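Local structure of MoaF-like domain-containing protein (Burkholderia vietnamiensis, 5HAL) at residues Glu77-Thr82 / Thr99-Asp104; Gly57-Thr62 / Ile73-Ala78; Asp87-Gly92 / Gly110-Val115. The protein is of unknown function, with a tentative assignment as a beta-lactamase, and folds as a small closed antiparallel beta-barrel belonging to the calycin clan. All coordinates share one frame; numbering follows the deposited sequence. Where two conformers were deposited one is given.

Contact 1: Glu77-Thr82 / Thr99-Asp104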
ATOM      1  N   GLU A  77       0.127   1.421 -11.093  1.00 26.14           N
ATOM      2  CA  GLU A  77       0.438   0.055 -11.461  1.00 22.81           C
ATOM      3  C   GLU A  77       0.679  -0.037 -12.965  1.00 27.90           C
ATOM      4  O   GLU A  77       0.432   0.911 -13.714  1.00 29.02           O
ATOM      5  CB  GLU A  77      -0.702  -0.866 -10.993  1.00 31.09           C
ATOM      6  CG  GLU A  77      -0.339  -1.608  -9.705  1.00 41.99           C
ATOM      7  CD  GLU A  77      -1.493  -1.843  -8.768  1.00 43.73           C
ATOM      8  OE1 GLU A  77      -2.548  -2.342  -9.212  1.00 47.02           O
ATOM      9  OE2 GLU A  77      -1.334  -1.554  -7.565  1.00 38.23           O
ATOM     10  N   ALA A  78       1.167  -1.202 -13.406  1.00 26.37           N
ATOM     11  CA  ALA A  78       1.533  -1.381 -14.806  1.00 33.90           C
ATOM     12  C   ALA A  78       0.359  -1.132 -15.739  1.00 33.86           C
ATOM     13  O   ALA A  78       0.555  -0.647 -16.859  1.00 34.20           O
ATOM     14  CB  ALA A  78       2.104  -2.788 -15.039  1.00 33.85           C
ATOM     15  N   ASP A  79      -0.865  -1.457 -15.319  1.00 27.49           N
ATOM     16  CA  ASP A  79      -2.000  -1.223 -16.202  1.00 27.00           C
ATOM     17  C   ASP A  79      -2.571   0.181 -16.033  1.00 25.66           C
ATOM     18  O   ASP A  79      -3.653   0.464 -16.563  1.00 24.43           O
ATOM     19  CB  ASP A  79      -3.089  -2.304 -16.004  1.00 27.76           C
ATOM     20  CG  ASP A  79      -3.821  -2.183 -14.658  1.00 31.86           C
ATOM     21  OD1 ASP A  79      -3.374  -1.425 -13.776  1.00 27.53           O
ATOM     22  OD2 ASP A  79      -4.852  -2.864 -14.479  1.00 34.55           O
ATOM     23  N   ARG A  80      -1.862   1.056 -15.304  1.00 22.02           N
ATOM     24  CA  ARG A  80      -2.159   2.486 -15.056  1.00 23.65           C
ATOM     25  C   ARG A  80      -3.247   2.699 -14.006  1.00 27.96           C
ATOM     26  O   ARG A  80      -3.678   3.849 -13.797  1.00 26.95           O
ATOM     27  CB  ARG A  80      -2.510   3.241 -16.351  1.00 21.45           C
ATOM     28  CG  ARG A  80      -1.318   3.289 -17.364  1.00 22.91           C
ATOM     29  CD  ARG A  80      -1.746   3.795 -18.716  1.00 29.10           C
ATOM     30  NE  ARG A  80      -2.740   2.909 -19.314  1.00 29.05           N
ATOM     31  CZ  ARG A  80      -3.780   3.313 -20.031  1.00 31.30           C
ATOM     32  NH1 ARG A  80      -3.988   4.608 -20.253  1.00 33.02           N
ATOM     33  NH2 ARG A  80      -4.622   2.415 -20.529  1.00 36.12           N
ATOM     34  N   ALA A  81      -3.689   1.651 -13.309  1.00 26.59           N
ATOM     35  CA  ALA A  81      -4.478   1.854 -12.097  1.00 26.48           C
ATOM     36  C   ALA A  81      -3.660   2.646 -11.082  1.00 25.99           C
ATOM     37  O   ALA A  81      -2.441   2.485 -10.996  1.00 27.10           O
ATOM     38  CB  ALA A  81      -4.901   0.505 -11.503  1.00 23.94           C
ATOM     39  N   THR A  82      -4.325   3.518 -10.312  1.00 24.27           N
ATOM     40  CA  THR A  82      -3.633   4.336  -9.316  1.00 22.85           C
ATOM     41  C   THR A  82      -4.107   4.001  -7.909  1.00 28.09           C
ATOM     42  O   THR A  82      -5.276   3.655  -7.687  1.00 25.93           O
ATOM     43  CB  THR A  82      -3.827   5.837  -9.556  1.00 21.71           C
ATOM     44  OG1 THR A  82      -5.209   6.174  -9.394  1.00 21.26           O
ATOM     45  CG2 THR A  82      -3.380   6.212 -10.956  1.00 21.67           C
ATOM     46  N   THR A  99      -8.127   3.765  -7.986  1.00 23.95           N
ATOM     47  CA  THR A  99      -8.787   4.005  -9.265  1.00 26.36           C
ATOM     48  C   THR A  99      -8.302   2.913 -10.207  1.00 27.87           C
ATOM     49  O   THR A  99      -7.127   2.901 -10.589  1.00 26.11           O
ATOM     50  CB  THR A  99      -8.471   5.394  -9.825  1.00 21.50           C
ATOM     51  OG1 THR A  99      -8.800   6.408  -8.862  1.00 23.48           O
ATOM     52  CG2 THR A  99      -9.270   5.639 -11.107  1.00 21.05           C
ATOM     53  N   ALA A 100      -9.192   1.986 -10.555  1.00 26.84           N
ATOM     54  CA  ALA A 100      -8.831   0.921 -11.482  1.00 24.21           C
ATOM     55  C   ALA A 100      -8.602   1.485 -12.879  1.00 26.22           C
ATOM     56  O   ALA A 100      -9.024   2.601 -13.203  1.00 26.07           O
ATOM     57  CB  ALA A 100      -9.917  -0.151 -11.531  1.00 21.43           C
ATOM     58  N   ALA A 101      -7.931   0.692 -13.723  1.00 28.55           N
ATOM     59  CA  ALA A 101      -7.765   1.087 -15.122  1.00 29.84           C
ATOM     60  C   ALA A 101      -9.110   1.352 -15.793  1.00 31.03           C
ATOM     61  O   ALA A 101      -9.193   2.146 -16.737  1.00 30.38           O
ATOM     62  CB  ALA A 101      -6.995   0.010 -15.890  1.00 29.94           C
ATOM     63  N   SER A 102     -10.170   0.708 -15.315  1.00 28.48           N
ATOM     64  CA  SER A 102     -11.521   0.945 -15.805  1.00 32.39           C
ATOM     65  C   SER A 102     -12.119   2.256 -15.309  1.00 33.05           C
ATOM     66  O   SER A 102     -13.217   2.622 -15.755  1.00 28.38           O
ATOM     67  CB  SER A 102     -12.425  -0.206 -15.367  1.00 34.68           C
ATOM     68  OG  SER A 102     -12.531  -0.193 -13.953  1.00 34.12           O
ATOM     69  N   LEU A 103     -11.440   2.953 -14.394  1.00 29.44           N
ATOM     70  CA  LEU A 103     -11.868   4.201 -13.751  1.00 29.68           C
ATOM     71  C   LEU A 103     -12.936   3.975 -12.684  1.00 28.61           C
ATOM     72  O   LEU A 103     -13.488   4.968 -12.157  1.00 26.50           O
ATOM     73  CB  LEU A 103     -12.368   5.249 -14.757  1.00 31.81           C
ATOM     74  CG  LEU A 103     -11.302   5.869 -15.672  1.00 30.52           C
ATOM     75  CD1 LEU A 103     -11.949   6.756 -16.697  1.00 28.57           C
ATOM     76  CD2 LEU A 103     -10.349   6.677 -14.833  1.00 20.54           C
ATOM     77  N   ASP A 104     -13.258   2.726 -12.339  1.00 25.68           N
ATOM     78  CA  ASP A 104     -13.971   2.471 -11.091  1.00 23.69           C
ATOM     79  C   ASP A 104     -13.138   2.973  -9.915  1.00 26.93           C
ATOM     80  O   ASP A 104     -11.938   2.710  -9.829  1.00 23.59           O
ATOM     81  CB  ASP A 104     -14.261   0.979 -10.923  1.00 24.69           C
ATOM     82  CG  ASP A 104     -15.156   0.435 -12.018  1.00 31.38           C
ATOM     83  OD1 ASP A 104     -16.239   0.999 -12.253  1.00 31.86           O
ATOM     84  OD2 ASP A 104     -14.760  -0.547 -12.665  1.00 34.71           O
TER
HETATM   85  O   HOH W   1      -7.019  -2.046 -12.998  1.00 33.42           O
HETATM   86  O   HOH W   2      -6.643   6.761  -7.050  1.00 23.13           O
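The carboxylate of Asp-79 is the flat group that reaches across, its OD2 lying 3.9 Å from the methyl CB of Ala-101. From above the carboxylate plane, 48° out of it, Ala-81 N donates to OD1 at 3.1 Å and closes an Asx turn. OD2 accepts a hydrogen bond from a water 2.7 Å away, which in turn accepts from Ala-101 N. The backbone takes part as well, since Asp-79 O touches Ala-101 CB at 3.4 Å, while Ala-81 CB rests against Ala-101 N and Thr-99 O. Asp-79 and Ala-101 each lie within a type I turn, Glu-77 to Arg-80 and Ala-100 to Leu-103. At the base of these turns Thr-82 and Thr-99 form an antiparallel hydrogen-bonded pair, Thr-82 N to Thr-99 O and Thr-99 N to Thr-82 O both measuring 2.9 Å. Their side chains lie side by side, pointing the same way, and a second water joins the two OG1 atoms. Direct backbone bonds therefore hold the base, whereas between the exposed turns the polar link runs through a water, beside direct contacts of Ala-101 CB and Ala-81 CB; the N-H and water at the Asp-79 carboxylate would suit a charged group.

Contact 2: Gly57-Thr62 / Ile73-Ala78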
ATOM      1  N   GLY A  57       3.119  -7.717  -7.905  1.00 40.12           N
ATOM      2  CA  GLY A  57       3.705  -6.679  -8.731  1.00 36.44           C
ATOM      3  C   GLY A  57       4.718  -5.885  -7.935  1.00 36.60           C
ATOM      4  O   GLY A  57       4.678  -5.840  -6.701  1.00 33.64           O
ATOM      5  N   GLU A  58       5.649  -5.285  -8.665  1.00 40.21           N
ATOM      6  CA  GLU A  58       6.571  -4.310  -8.105  1.00 35.62           C
ATOM      7  C   GLU A  58       6.216  -2.935  -8.643  1.00 38.32           C
ATOM      8  O   GLU A  58       6.060  -2.763  -9.857  1.00 35.13           O
ATOM      9  CB  GLU A  58       8.015  -4.641  -8.454  1.00 30.64           C
ATOM     10  CG  GLU A  58       9.017  -3.717  -7.770  1.00 38.03           C
ATOM     11  CD  GLU A  58      10.451  -3.953  -8.213  1.00 50.36           C
ATOM     12  OE1 GLU A  58      10.682  -4.805  -9.089  1.00 60.53           O
ATOM     13  OE2 GLU A  58      11.357  -3.277  -7.687  1.00 50.87           O
ATOM     14  N   VAL A  59       6.101  -1.958  -7.745  1.00 32.28           N
ATOM     15  CA  VAL A  59       5.801  -0.591  -8.130  1.00 34.30           C
ATOM     16  C   VAL A  59       6.852   0.355  -7.564  1.00 36.43           C
ATOM     17  O   VAL A  59       7.566   0.040  -6.605  1.00 29.76           O
ATOM     18  CB  VAL A  59       4.388  -0.165  -7.671  1.00 29.67           C
ATOM     19  CG1 VAL A  59       3.330  -1.062  -8.323  1.00 28.58           C
ATOM     20  CG2 VAL A  59       4.268  -0.194  -6.131  1.00 23.34           C
ATOM     21  N   GLU A  60       6.972   1.513  -8.214  1.00 32.07           N
ATOM     22  CA  GLU A  60       7.644   2.680  -7.645  0.52 31.83           C
ATOM     23  C   GLU A  60       6.603   3.512  -6.910  1.00 23.01           C
ATOM     24  O   GLU A  60       5.522   3.747  -7.440  1.00 26.33           O
ATOM     25  CB  GLU A  60       8.287   3.558  -8.727  0.52 34.66           C
ATOM     26  CG  GLU A  60       9.251   2.885  -9.675  0.52 38.58           C
ATOM     27  CD  GLU A  60       8.679   2.661 -11.063  0.52 35.90           C
ATOM     28  OE1 GLU A  60       9.087   1.660 -11.693  0.52 43.93           O
ATOM     29  OE2 GLU A  60       7.828   3.468 -11.527  0.52 27.26           O
ATOM     30  N   TYR A  61       6.938   3.992  -5.712  1.00 26.53           N
ATOM     31  CA  TYR A  61       5.978   4.792  -4.958  1.00 27.18           C
ATOM     32  C   TYR A  61       6.617   6.099  -4.505  1.00 25.53           C
ATOM     33  O   TYR A  61       7.840   6.231  -4.443  1.00 29.12           O
ATOM     34  CB  TYR A  61       5.434   4.023  -3.735  1.00 20.39           C
ATOM     35  CG  TYR A  61       6.499   3.734  -2.699  1.00 23.56           C
ATOM     36  CD1 TYR A  61       7.299   2.600  -2.791  1.00 21.86           C
ATOM     37  CD2 TYR A  61       6.714   4.606  -1.628  1.00 25.20           C
ATOM     38  CE1 TYR A  61       8.291   2.337  -1.839  1.00 26.31           C
ATOM     39  CE2 TYR A  61       7.707   4.354  -0.672  1.00 23.07           C
ATOM     40  CZ  TYR A  61       8.491   3.227  -0.785  1.00 22.43           C
ATOM     41  OH  TYR A  61       9.463   2.987   0.160  1.00 26.56           O
ATOM     42  N   THR A  62       5.760   7.063  -4.185  1.00 25.51           N
ATOM     43  CA  THR A  62       6.126   8.255  -3.437  1.00 26.96           C
ATOM     44  C   THR A  62       5.549   8.141  -2.034  1.00 24.43           C
ATOM     45  O   THR A  62       4.589   7.405  -1.797  1.00 25.07           O
ATOM     46  CB  THR A  62       5.594   9.535  -4.113  1.00 30.84           C
ATOM     47  OG1 THR A  62       4.155   9.495  -4.175  1.00 28.10           O
ATOM     48  CG2 THR A  62       6.153   9.656  -5.540  1.00 26.13           C
ATOM     49  N   ILE A  73       1.144   7.320   0.828  1.00 25.14           N
ATOM     50  CA  ILE A  73       1.938   6.453  -0.040  1.00 22.83           C
ATOM     51  C   ILE A  73       1.138   6.244  -1.322  1.00 26.97           C
ATOM     52  O   ILE A  73      -0.029   5.832  -1.265  1.00 26.95           O
ATOM     53  CB  ILE A  73       2.247   5.121   0.664  1.00 23.64           C
ATOM     54  CG1 ILE A  73       2.883   5.404   2.035  1.00 25.28           C
ATOM     55  CG2 ILE A  73       3.143   4.216  -0.200  1.00 21.62           C
ATOM     56  CD1 ILE A  73       3.080   4.172   2.898  1.00 25.28           C
ATOM     57  N   ALA A  74       1.742   6.550  -2.474  1.00 25.52           N
ATOM     58  CA  ALA A  74       1.008   6.518  -3.740  1.00 24.82           C
ATOM     59  C   ALA A  74       1.846   5.883  -4.834  1.00 23.32           C
ATOM     60  O   ALA A  74       3.069   5.994  -4.851  1.00 22.89           O
ATOM     61  CB  ALA A  74       0.565   7.926  -4.207  1.00 18.11           C
ATOM     62  N   TRP A  75       1.169   5.218  -5.759  1.00 26.40           N
ATOM     63  CA  TRP A  75       1.855   4.592  -6.879  1.00 26.08           C
ATOM     64  C   TRP A  75       0.850   4.341  -7.995  1.00 24.58           C
ATOM     65  O   TRP A  75      -0.366   4.415  -7.800  1.00 22.23           O
ATOM     66  CB  TRP A  75       2.533   3.289  -6.457  1.00 22.87           C
ATOM     67  CG  TRP A  75       1.584   2.180  -6.066  1.00 23.73           C
ATOM     68  CD1 TRP A  75       0.949   1.307  -6.911  1.00 24.93           C
ATOM     69  CD2 TRP A  75       1.194   1.805  -4.733  1.00 23.33           C
ATOM     70  NE1 TRP A  75       0.192   0.417  -6.186  1.00 25.55           N
ATOM     71  CE2 TRP A  75       0.331   0.696  -4.848  1.00 24.80           C
ATOM     72  CE3 TRP A  75       1.502   2.296  -3.449  1.00 23.80           C
ATOM     73  CZ2 TRP A  75      -0.239   0.074  -3.734  1.00 27.92           C
ATOM     74  CZ3 TRP A  75       0.942   1.681  -2.345  1.00 24.28           C
ATOM     75  CH2 TRP A  75       0.079   0.574  -2.494  1.00 28.92           C
ATOM     76  N   GLN A  76       1.380   4.032  -9.170  1.00 24.99           N
ATOM     77  CA  GLN A  76       0.570   3.665 -10.316  1.00 23.92           C
ATOM     78  C   GLN A  76       1.058   2.319 -10.829  1.00 26.16           C
ATOM     79  O   GLN A  76       2.261   2.115 -11.001  1.00 28.41           O
ATOM     80  CB  GLN A  76       0.656   4.733 -11.402  1.00 23.60           C
ATOM     81  CG  GLN A  76      -0.178   4.465 -12.631  1.00 23.46           C
ATOM     82  CD  GLN A  76      -0.333   5.731 -13.470  1.00 27.19           C
ATOM     83  OE1 GLN A  76       0.590   6.556 -13.552  1.00 26.26           O
ATOM     84  NE2 GLN A  76      -1.510   5.909 -14.064  1.00 25.77           N
ATOM     85  N   GLU A  77       0.127   1.421 -11.093  1.00 26.14           N
ATOM     86  CA  GLU A  77       0.438   0.055 -11.461  1.00 22.81           C
ATOM     87  C   GLU A  77       0.679  -0.037 -12.965  1.00 27.90           C
ATOM     88  O   GLU A  77       0.432   0.911 -13.714  1.00 29.02           O
ATOM     89  CB  GLU A  77      -0.702  -0.866 -10.993  1.00 31.09           C
ATOM     90  CG  GLU A  77      -0.339  -1.608  -9.705  1.00 41.99           C
ATOM     91  CD  GLU A  77      -1.493  -1.843  -8.768  1.00 43.73           C
ATOM     92  OE1 GLU A  77      -2.548  -2.342  -9.212  1.00 47.02           O
ATOM     93  OE2 GLU A  77      -1.334  -1.554  -7.565  1.00 38.23           O
ATOM     94  N   ALA A  78       1.167  -1.202 -13.406  1.00 26.37           N
ATOM     95  CA  ALA A  78       1.533  -1.381 -14.806  1.00 33.90           C
ATOM     96  C   ALA A  78       0.359  -1.132 -15.739  1.00 33.86           C
ATOM     97  O   ALA A  78       0.555  -0.647 -16.859  1.00 34.20           O
ATOM     98  CB  ALA A  78       2.104  -2.788 -15.039  1.00 33.85           C
TER
HETATM   99  O   HOH W   3       4.162   4.331  -9.580  1.00 28.36           O
HETATM  100  O   HOH W   4       5.405   1.823 -10.548  1.00 33.46           O
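Val-59 sets CG2 over one face of the Trp-75 indole, a CH-pi contact 3.7 Å from the centroid of the five-membered ring and only 17° off its normal. CG1 of the same valine reaches CD1 of the ring at 3.6 Å. With chi1 at -61°, CG1 is anti to the carbonyl carbon; CG2, the other branch, stands between the backbone N and that carbon, facing the ring. Glu-60 O lies 3.2 Å from Trp-75 CB, and Tyr-61 CD2 lies alongside Ile-73 CG2, the two side chains pointing the same way.

An in-plane bond helps hold the indole's rotation: Trp-75 NE1 donates to Glu-77 OE2 at 2.8 Å, almost straight at 170°, meeting the carboxylate on its anti side. Further out, Thr-62 and Ala-74 form an antiparallel hydrogen-bonded pair with both N-to-O distances at 3.0 Å. Toward Val-59 and Glu-77 the backbones spread, and a water bridges them, accepting from Gln-76 N at 2.8 Å and donating to Glu-60 O.

The contact joins the two strands of the hairpin 56-67 and 70-76. Strand 42-49 flanks it through Met-43, which Tyr-61 and Trp-75 both touch; strand 82-88 flanks it through Val-83 and His-85, whose ring meets the indole.

Contact 3: Asp87-Gly92 / Gly110-Val115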
ATOM      1  N   ASP A  87      -1.474   5.528   5.481  1.00 26.08           N
ATOM      2  CA  ASP A  87      -1.119   4.417   6.348  1.00 27.13           C
ATOM      3  C   ASP A  87      -0.517   4.971   7.631  1.00 30.56           C
ATOM      4  O   ASP A  87       0.501   5.669   7.595  1.00 34.51           O
ATOM      5  CB  ASP A  87      -0.151   3.469   5.640  1.00 24.95           C
ATOM      6  CG  ASP A  87      -0.839   2.638   4.568  1.00 29.03           C
ATOM      7  OD1 ASP A  87      -2.080   2.710   4.490  1.00 27.98           O
ATOM      8  OD2 ASP A  87      -0.156   1.909   3.814  1.00 25.80           O
ATOM      9  N   ASP A  88      -1.162   4.665   8.753  1.00 33.31           N
ATOM     10  CA  ASP A  88      -0.747   5.113  10.077  1.00 34.56           C
ATOM     11  C   ASP A  88      -0.113   3.910  10.764  1.00 35.75           C
ATOM     12  O   ASP A  88      -0.817   2.972  11.158  1.00 38.26           O
ATOM     13  CB  ASP A  88      -1.962   5.651  10.835  1.00 39.08           C
ATOM     14  CG  ASP A  88      -1.650   6.102  12.264  1.00 41.53           C
ATOM     15  OD1 ASP A  88      -0.622   5.715  12.849  1.00 38.82           O
ATOM     16  OD2 ASP A  88      -2.485   6.846  12.813  1.00 44.90           O
ATOM     17  N   PHE A  89       1.220   3.931  10.893  1.00 33.80           N
ATOM     18  CA  PHE A  89       1.956   2.780  11.395  1.00 38.40           C
ATOM     19  C   PHE A  89       1.951   2.678  12.910  1.00 45.01           C
ATOM     20  O   PHE A  89       2.387   1.651  13.440  1.00 45.20           O
ATOM     21  CB  PHE A  89       3.398   2.813  10.879  1.00 32.25           C
ATOM     22  CG  PHE A  89       3.499   2.606   9.397  1.00 33.48           C
ATOM     23  CD1 PHE A  89       3.798   1.359   8.882  1.00 31.23           C
ATOM     24  CD2 PHE A  89       3.237   3.648   8.520  1.00 30.72           C
ATOM     25  CE1 PHE A  89       3.870   1.159   7.516  1.00 32.91           C
ATOM     26  CE2 PHE A  89       3.312   3.458   7.157  1.00 35.37           C
ATOM     27  CZ  PHE A  89       3.624   2.202   6.652  1.00 32.33           C
ATOM     28  N   ALA A  90       1.484   3.702  13.620  1.00 48.64           N
ATOM     29  CA  ALA A  90       1.367   3.590  15.071  1.00 51.97           C
ATOM     30  C   ALA A  90       0.012   3.020  15.473  1.00 53.23           C
ATOM     31  O   ALA A  90      -0.063   2.104  16.294  1.00 54.53           O
ATOM     32  CB  ALA A  90       1.587   4.950  15.734  1.00 48.48           C
ATOM     33  N   ALA A  91      -1.064   3.543  14.887  1.00 51.00           N
ATOM     34  CA  ALA A  91      -2.394   3.014  15.149  1.00 51.33           C
ATOM     35  C   ALA A  91      -2.664   1.717  14.401  1.00 54.73           C
ATOM     36  O   ALA A  91      -3.615   1.010  14.748  1.00 52.75           O
ATOM     37  CB  ALA A  91      -3.455   4.048  14.772  1.00 47.17           C
ATOM     38  N   GLY A  92      -1.862   1.393  13.390  1.00 47.04           N
ATOM     39  CA  GLY A  92      -2.111   0.196  12.606  1.00 41.08           C
ATOM     40  C   GLY A  92      -3.328   0.289  11.707  1.00 40.43           C
ATOM     41  O   GLY A  92      -4.116  -0.664  11.635  1.00 39.85           O
ATOM     42  N   GLY A 110      -8.886  -0.248   6.502  1.00 35.71           N
ATOM     43  CA  GLY A 110      -8.726  -1.418   7.329  1.00 38.30           C
ATOM     44  C   GLY A 110      -7.526  -1.333   8.231  1.00 37.39           C
ATOM     45  O   GLY A 110      -7.058  -0.247   8.576  1.00 40.14           O
ATOM     46  N   SER A 111      -7.044  -2.505   8.626  1.00 35.87           N
ATOM     47  CA  SER A 111      -5.936  -2.630   9.547  1.00 34.76           C
ATOM     48  C   SER A 111      -4.617  -2.710   8.789  1.00 40.97           C
ATOM     49  O   SER A 111      -4.570  -3.037   7.601  1.00 30.89           O
ATOM     50  CB  SER A 111      -6.104  -3.874  10.413  1.00 39.35           C
ATOM     51  OG  SER A 111      -6.149  -5.020   9.586  1.00 44.44           O
ATOM     52  N   LEU A 112      -3.542  -2.411   9.511  1.00 38.00           N
ATOM     53  CA  LEU A 112      -2.185  -2.488   8.987  0.59 37.06           C
ATOM     54  C   LEU A 112      -1.293  -3.012  10.099  1.00 40.68           C
ATOM     55  O   LEU A 112      -1.295  -2.468  11.204  1.00 40.76           O
ATOM     56  CB  LEU A 112      -1.692  -1.119   8.498  0.59 34.51           C
ATOM     57  CG  LEU A 112      -0.240  -1.015   8.010  0.59 34.99           C
ATOM     58  CD1 LEU A 112      -0.104   0.050   6.926  0.59 27.81           C
ATOM     59  CD2 LEU A 112       0.723  -0.723   9.153  0.59 29.15           C
ATOM     60  N   ARG A 113      -0.539  -4.078   9.820  1.00 38.71           N
ATOM     61  CA  ARG A 113       0.335  -4.613  10.858  1.00 43.44           C
ATOM     62  C   ARG A 113       1.617  -5.180  10.253  1.00 42.86           C
ATOM     63  O   ARG A 113       1.618  -5.731   9.148  1.00 41.58           O
ATOM     64  CB  ARG A 113      -0.367  -5.685  11.701  1.00 50.26           C
ATOM     65  CG  ARG A 113      -0.633  -6.966  10.964  1.00 62.73           C
ATOM     66  CD  ARG A 113      -0.861  -8.140  11.913  1.00 75.37           C
ATOM     67  NE  ARG A 113      -0.776  -9.403  11.184  1.00 82.25           N
ATOM     68  CZ  ARG A 113       0.273 -10.222  11.215  1.00 89.32           C
ATOM     69  NH1 ARG A 113       1.332  -9.934  11.966  1.00 87.60           N
ATOM     70  NH2 ARG A 113       0.256 -11.340  10.502  1.00 93.51           N
ATOM     71  N   ALA A 114       2.706  -5.030  11.004  1.00 46.01           N
ATOM     72  CA  ALA A 114       4.011  -5.544  10.597  1.00 47.65           C
ATOM     73  C   ALA A 114       4.012  -7.067  10.537  1.00 46.37           C
ATOM     74  O   ALA A 114       3.494  -7.736  11.430  1.00 52.90           O
ATOM     75  CB  ALA A 114       5.089  -5.071  11.575  1.00 42.33           C
ATOM     76  N   VAL A 115       4.600  -7.609   9.471  1.00 44.91           N
ATOM     77  CA  VAL A 115       4.738  -9.057   9.276  1.00 47.73           C
ATOM     78  C   VAL A 115       6.105  -9.536   9.763  1.00 54.49           C
ATOM     79  O   VAL A 115       7.099  -8.839   9.568  1.00 54.27           O
ATOM     80  CB  VAL A 115       4.551  -9.443   7.789  1.00 52.50           C
ATOM     81  CG1 VAL A 115       4.764 -10.944   7.583  1.00 65.18           C
ATOM     82  CG2 VAL A 115       3.190  -9.020   7.299  1.00 53.64           C
ATOM     83  OXT VAL A 115       6.262 -10.618  10.339  1.00 62.40           O
TER
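In the turn that brings Gly-92 against Leu-112, OD1 of Asp-88 is gripped by two backbone N-H groups. Ala-90 N comes in nearly along the C-O bond at 3.0 Å, and Ala-91 N, also at 3.0 Å, from well above the carboxylate plane. The result is an Asx turn extended into an Asx motif, and it accompanies a curl in which residues 89-91 have helical backbone angles without the regular helix bonds. The curl ends at Gly-92, whose positive phi of 71° is a conformation that favours glycine.

Gly-92 then turns its carbonyl to strand 105-114: Leu-112 N donates to Gly-92 O at 2.8 Å, approaching from above the carbonyl plane, 67° out of it. Ser-111 CA adds a CA-H...O contact to the same oxygen.

Leu-112 carries the apolar side of the contact, with CG anti to its backbone N (chi1 176°). It was modelled in two conformers, so the methyl contacts described belong to one of them. In that conformer CD2 meets Phe-89 CD1 at 3.7 Å, while CD1 lies over one face of the phenyl ring, toward its rim. CD1 also touches Asp-87 CG at 3.6 Å, the two side chains crossing at about a right angle. The Asp-87 carboxylate is held by His-85 through OD2 and by Ser-94 through OD1, and Phe-89 also packs on Phe-18 and Phe-23.

Strand 105-114 pairs with strand 22-27 through Ser-111 to Arg-26 and Arg-113 to Glu-24. The last strand thus closes onto the first, as in the up-and-down antiparallel barrels of the calycins, with the end of strand 82-88 and the turn after it packed against the closing strand.

In the fold
All three contacts belong to one eight-stranded barrel. Contacts 1 and 2 are neighbours, their centres 11 Å apart: they share Glu-77 and Ala-78, where strand 70-76 gives way to the turn, and Ala-81 O lies 3.4 Å from Gln-76 CG. Contact 3 is on the opposite side of the chain's centre from both, with its centre about 24 Å from that of contact 1 and about 12 Å between their nearest atoms. Contacts 2 and 3, with centres 19 Å apart, touch where Ile-73 CD1 lies 4.1 Å from Asp-87 OD2 on adjacent strands. A bound 1,2-ethanediol, probably from the crystallisation liquor, lies about 5 Å from the Trp-75 side chain of contact 2.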